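Epoxyqueuosine reductase (Streptococcus thermophilus, PDB 5D6S) is an iron-sulfur protein of the QueG family that binds cobalamin beside two iron/sulfur clusters held by a 4Fe-4S double-cluster domain. Local coordinates at residues N178-Y189 / Q267-N278. Residues are numbered along the deposited sequence; the frame is centred on the assembly and turned at random.
Sequences NGLVISKEYGSY and QISCPYNRGIDN. With SF4 (iron/sulfur cluster), chain F.
Between the cobalamin pocket and an iron/sulfur cluster, both of which draw on the two segments, S188 is gripped by two side-chain amides of 267-278, an example of how one buried hydroxyl can fasten a loop to a cluster-bearing turn. N273 ND2 donates to S188 OG at 2.8 Å and Q267 NE2 donates to the same OG at 3.1 Å; both bonds are nearly straight and lie within the donors' own amide planes, which restrains the rotation of the Q267 amide and, with the bond to N273 OD1, fixes that of N273. That OD1 accepts from S188 N at 3.2 Å, so this one amide holds both backbone and side chain of the serine. Its ND2 reaches back to Q267 O as well, meeting that carbonyl on the face opposite C270 N and binding the turn after helix 265-268 together. G187, having no side chain, lies against N273 OD1. The Y189 ring lies obliquely against both amides, its plane 33° from that of N273, while H103 stacks on it from elsewhere in the chain.

This is the turn that delivers a cluster ligand: a chi1 of -171° swings C270 SG away from its backbone N and onto the iron/sulfur cluster, where it binds iron FE3 at 2.2 Å. I182 CD1 approaches that cysteine sulfur, and I182 CG2 packs on Y272 CB at 3.5 Å, the two side chains crossing at about a right angle. The Y272 ring turns its edge to cluster sulfur S1, with its hydroxyl bonded to G210 O. Toward cobalamin, L180 CD1 rests on Q267 CG at 3.3 Å, and N178 O, G179 O and V181 N hydrogen-bond cobalamin. At the far end N278 ND2 makes weak bonds to Y186 O and to Y101 O.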
loop_
_atom_site.group_PDB
_atom_site.type_symbol
_atom_site.label_atom_id
_atom_site.label_comp_id
_atom_site.label_asym_id
_atom_site.label_seq_id
_atom_site.Cartn_x
_atom_site.Cartn_y
_atom_site.Cartn_z
ATOM N N ASN A 178 -5.573 -6.204 12.633
ATOM C CA ASN A 178 -4.734 -6.037 11.444
ATOM C C ASN A 178 -4.202 -4.610 11.290
ATOM O O ASN A 178 -3.484 -4.319 10.344
ATOM C CB ASN A 178 -5.461 -6.487 10.173
ATOM C CG ASN A 178 -6.601 -5.562 9.781
ATOM O OD1 ASN A 178 -6.809 -4.506 10.384
ATOM N ND2 ASN A 178 -7.366 -5.971 8.775
ATOM N N GLY A 179 -4.569 -3.719 12.206
ATOM C CA GLY A 179 -4.047 -2.347 12.218
ATOM C C GLY A 179 -4.899 -1.369 11.433
ATOM O O GLY A 179 -4.737 -0.161 11.555
ATOM N N LEU A 180 -5.826 -1.887 10.650
ATOM C CA LEU A 180 -6.622 -1.049 9.764
ATOM C C LEU A 180 -7.947 -0.563 10.364
ATOM O O LEU A 180 -8.469 -1.133 11.314
ATOM C CB LEU A 180 -6.922 -1.819 8.482
ATOM C CG LEU A 180 -5.707 -2.106 7.600
ATOM C CD1 LEU A 180 -6.054 -3.183 6.578
ATOM C CD2 LEU A 180 -5.259 -0.832 6.909
ATOM N N VAL A 181 -8.487 0.489 9.766
ATOM C CA VAL A 181 -9.791 1.017 10.146
ATOM C C VAL A 181 -10.867 0.287 9.379
ATOM O O VAL A 181 -10.852 0.262 8.159
ATOM C CB VAL A 181 -9.902 2.523 9.877
ATOM C CG1 VAL A 181 -11.351 2.957 9.826
ATOM C CG2 VAL A 181 -9.162 3.302 10.958
ATOM N N ILE A 182 -11.800 -0.300 10.126
ATOM C CA ILE A 182 -12.869 -1.150 9.594
ATOM C C ILE A 182 -14.227 -0.513 9.858
ATOM O O ILE A 182 -14.591 -0.252 11.010
ATOM C CB ILE A 182 -12.906 -2.515 10.319
ATOM C CG1 ILE A 182 -11.499 -3.124 10.517
ATOM C CG2 ILE A 182 -13.889 -3.445 9.616
ATOM C CD1 ILE A 182 -11.122 -4.273 9.605
ATOM N N SER A 183 -14.987 -0.270 8.801
ATOM C CA SER A 183 -16.393 0.148 8.935
ATOM C C SER A 183 -17.326 -1.014 8.616
ATOM O O SER A 183 -16.982 -1.891 7.814
ATOM C CB SER A 183 -16.711 1.323 8.008
ATOM O OG SER A 183 -17.009 0.879 6.691
ATOM N N LYS A 184 -18.490 -1.033 9.270
ATOM C CA LYS A 184 -19.573 -2.000 8.970
ATOM C C LYS A 184 -20.030 -1.885 7.528
ATOM O O LYS A 184 -20.210 -2.872 6.827
ATOM C CB LYS A 184 -20.793 -1.749 9.868
ATOM C CG LYS A 184 -20.977 -2.782 10.966
ATOM C CD LYS A 184 -22.345 -2.666 11.629
ATOM C CE LYS A 184 -22.625 -3.868 12.531
ATOM N NZ LYS A 184 -24.041 -3.888 13.001
ATOM N N GLU A 185 -20.184 -0.644 7.107
ATOM C CA GLU A 185 -20.799 -0.295 5.832
ATOM C C GLU A 185 -19.931 -0.697 4.626
ATOM O O GLU A 185 -20.438 -1.279 3.663
ATOM C CB GLU A 185 -21.069 1.229 5.791
ATOM C CG GLU A 185 -22.052 1.775 6.828
ATOM C CD GLU A 185 -21.462 1.951 8.230
ATOM O OE1 GLU A 185 -20.526 1.216 8.629
ATOM O OE2 GLU A 185 -21.962 2.821 8.964
ATOM N N TYR A 186 -18.630 -0.380 4.694
ATOM C CA TYR A 186 -17.710 -0.514 3.552
ATOM C C TYR A 186 -16.468 -1.350 3.813
ATOM O O TYR A 186 -15.592 -1.435 2.955
ATOM C CB TYR A 186 -17.253 0.860 3.103
ATOM C CG TYR A 186 -18.378 1.808 2.841
ATOM C CD1 TYR A 186 -19.090 1.756 1.642
ATOM C CD2 TYR A 186 -18.743 2.765 3.780
ATOM C CE1 TYR A 186 -20.136 2.631 1.394
ATOM C CE2 TYR A 186 -19.788 3.636 3.542
ATOM C CZ TYR A 186 -20.475 3.560 2.352
ATOM O OH TYR A 186 -21.481 4.443 2.102
ATOM N N GLY A 187 -16.405 -1.981 4.973
ATOM C CA GLY A 187 -15.267 -2.826 5.326
ATOM C C GLY A 187 -14.048 -1.993 5.660
ATOM O O GLY A 187 -14.187 -0.845 6.073
ATOM N N SER A 188 -12.854 -2.579 5.485
ATOM C CA SER A 188 -11.585 -1.825 5.554
ATOM C C SER A 188 -11.231 -1.188 4.221
ATOM O O SER A 188 -10.355 -0.321 4.168
ATOM C CB SER A 188 -10.429 -2.690 6.036
ATOM O OG SER A 188 -10.513 -4.000 5.512
ATOM N N TYR A 189 -11.952 -1.552 3.162
ATOM C CA TYR A 189 -11.681 -1.003 1.819
ATOM C C TYR A 189 -12.110 0.446 1.680
ATOM O O TYR A 189 -12.909 0.803 0.809
ATOM C CB TYR A 189 -12.229 -1.921 0.697
ATOM C CG TYR A 189 -11.657 -3.345 0.788
ATOM C CD1 TYR A 189 -10.269 -3.579 0.738
ATOM C CD2 TYR A 189 -12.488 -4.439 0.973
ATOM C CE1 TYR A 189 -9.747 -4.859 0.838
ATOM C CE2 TYR A 189 -11.970 -5.717 1.069
ATOM C CZ TYR A 189 -10.598 -5.927 1.005
ATOM O OH TYR A 189 -10.112 -7.222 1.091
ATOM N N GLN A 267 -6.820 -8.368 4.957
ATOM C CA GLN A 267 -8.148 -7.804 4.704
ATOM C C GLN A 267 -9.105 -8.791 4.015
ATOM O O GLN A 267 -10.289 -8.844 4.334
ATOM C CB GLN A 267 -8.028 -6.555 3.821
ATOM C CG GLN A 267 -7.455 -5.319 4.517
ATOM C CD GLN A 267 -7.276 -4.147 3.555
ATOM O OE1 GLN A 267 -6.253 -4.040 2.871
ATOM N NE2 GLN A 267 -8.265 -3.267 3.496
ATOM N N ILE A 268 -8.596 -9.537 3.041
ATOM C CA ILE A 268 -9.339 -10.614 2.414
ATOM C C ILE A 268 -9.799 -11.641 3.472
ATOM O O ILE A 268 -10.904 -12.179 3.384
ATOM C CB ILE A 268 -8.475 -11.299 1.325
ATOM C CG1 ILE A 268 -8.376 -10.396 0.097
ATOM C CG2 ILE A 268 -9.049 -12.665 0.938
ATOM C CD1 ILE A 268 -7.324 -10.814 -0.912
ATOM N N SER A 269 -8.947 -11.903 4.466
ATOM C CA SER A 269 -9.271 -12.847 5.527
ATOM C C SER A 269 -10.214 -12.258 6.603
ATOM O O SER A 269 -10.550 -12.963 7.556
ATOM C CB SER A 269 -7.988 -13.357 6.201
ATOM O OG SER A 269 -7.468 -12.428 7.161
ATOM N N CYS A 270 -10.624 -10.989 6.473
ATOM C CA CYS A 270 -11.419 -10.324 7.502
ATOM C C CYS A 270 -12.916 -10.502 7.277
ATOM O O CYS A 270 -13.424 -10.185 6.197
ATOM C CB CYS A 270 -11.103 -8.831 7.594
ATOM S SG CYS A 270 -11.861 -7.990 9.028
ATOM N N PRO A 271 -13.635 -10.988 8.317
ATOM C CA PRO A 271 -15.079 -11.204 8.271
ATOM C C PRO A 271 -15.825 -9.983 7.781
ATOM O O PRO A 271 -16.733 -10.110 6.969
ATOM C CB PRO A 271 -15.440 -11.459 9.728
ATOM C CG PRO A 271 -14.205 -12.033 10.330
ATOM C CD PRO A 271 -13.070 -11.355 9.633
ATOM N N TYR A 272 -15.428 -8.799 8.244
ATOM C CA TYR A 272 -16.115 -7.568 7.852
ATOM C C TYR A 272 -16.033 -7.259 6.375
ATOM O O TYR A 272 -16.743 -6.369 5.896
ATOM C CB TYR A 272 -15.585 -6.368 8.621
ATOM C CG TYR A 272 -15.982 -6.322 10.064
ATOM C CD1 TYR A 272 -15.243 -7.001 11.035
ATOM C CD2 TYR A 272 -17.108 -5.597 10.471
ATOM C CE1 TYR A 272 -15.607 -6.939 12.380
ATOM C CE2 TYR A 272 -17.491 -5.536 11.806
ATOM C CZ TYR A 272 -16.737 -6.195 12.755
ATOM O OH TYR A 272 -17.119 -6.113 14.068
ATOM N N ASN A 273 -15.156 -7.954 5.650
ATOM C CA ASN A 273 -15.049 -7.764 4.192
ATOM C C ASN A 273 -15.786 -8.853 3.418
ATOM O O ASN A 273 -15.948 -8.754 2.203
ATOM C CB ASN A 273 -13.581 -7.666 3.756
ATOM C CG ASN A 273 -12.920 -6.345 4.186
ATOM O OD1 ASN A 273 -13.469 -5.274 3.961
ATOM N ND2 ASN A 273 -11.738 -6.433 4.812
ATOM N N ARG A 274 -16.254 -9.861 4.157
ATOM C CA ARG A 274 -17.024 -11.003 3.640
ATOM C C ARG A 274 -17.923 -10.658 2.449
ATOM O O ARG A 274 -17.816 -11.289 1.394
ATOM C CB ARG A 274 -17.857 -11.615 4.781
ATOM C CG ARG A 274 -18.514 -12.954 4.500
ATOM C CD ARG A 274 -17.511 -14.086 4.374
ATOM N NE ARG A 274 -18.285 -15.302 4.095
ATOM C CZ ARG A 274 -18.020 -16.200 3.140
ATOM N NH1 ARG A 274 -16.933 -16.111 2.373
ATOM N NH2 ARG A 274 -18.836 -17.234 2.977
ATOM N N GLY A 275 -18.788 -9.658 2.592
ATOM C CA GLY A 275 -19.745 -9.375 1.534
ATOM C C GLY A 275 -19.974 -7.923 1.212
ATOM O O GLY A 275 -21.074 -7.406 1.409
ATOM N N ILE A 276 -18.949 -7.264 0.686
ATOM C CA ILE A 276 -19.117 -5.920 0.150
ATOM C C ILE A 276 -18.661 -5.891 -1.298
ATOM O O ILE A 276 -17.709 -6.562 -1.672
ATOM C CB ILE A 276 -18.324 -4.836 0.923
ATOM C CG1 ILE A 276 -18.420 -5.025 2.428
ATOM C CG2 ILE A 276 -18.864 -3.454 0.600
ATOM C CD1 ILE A 276 -17.241 -5.760 2.967
ATOM N N ASP A 277 -19.384 -5.135 -2.110
ATOM C CA ASP A 277 -18.816 -4.539 -3.312
ATOM C C ASP A 277 -18.985 -3.027 -3.113
ATOM O O ASP A 277 -19.889 -2.602 -2.403
ATOM C CB ASP A 277 -19.423 -5.134 -4.613
ATOM C CG ASP A 277 -20.631 -4.362 -5.152
ATOM O OD1 ASP A 277 -20.964 -3.250 -4.675
ATOM O OD2 ASP A 277 -21.254 -4.885 -6.105
ATOM N N ASN A 278 -18.098 -2.232 -3.688
ATOM C CA ASN A 278 -18.036 -0.807 -3.386
ATOM C C ASN A 278 -18.105 0.022 -4.686
ATOM O O ASN A 278 -18.083 -0.544 -5.777
ATOM C CB ASN A 278 -16.777 -0.519 -2.547
ATOM C CG ASN A 278 -16.972 -0.816 -1.058
ATOM O OD1 ASN A 278 -18.098 -0.989 -0.589
ATOM N ND2 ASN A 278 -15.876 -0.829 -0.302
HETATM FE FE1 SF4 F . -8.512 -9.286 12.022
HETATM FE FE2 SF4 F . -10.817 -10.405 12.418
HETATM FE FE3 SF4 F . -10.635 -8.484 10.782
HETATM FE FE4 SF4 F . -10.364 -8.153 13.353
HETATM S S1 SF4 F . -12.088 -8.671 12.289
HETATM S S2 SF4 F . -9.219 -7.317 11.787
HETATM S S3 SF4 F . -9.316 -9.960 13.847
HETATM S S4 SF4 F . -9.694 -10.344 10.650
#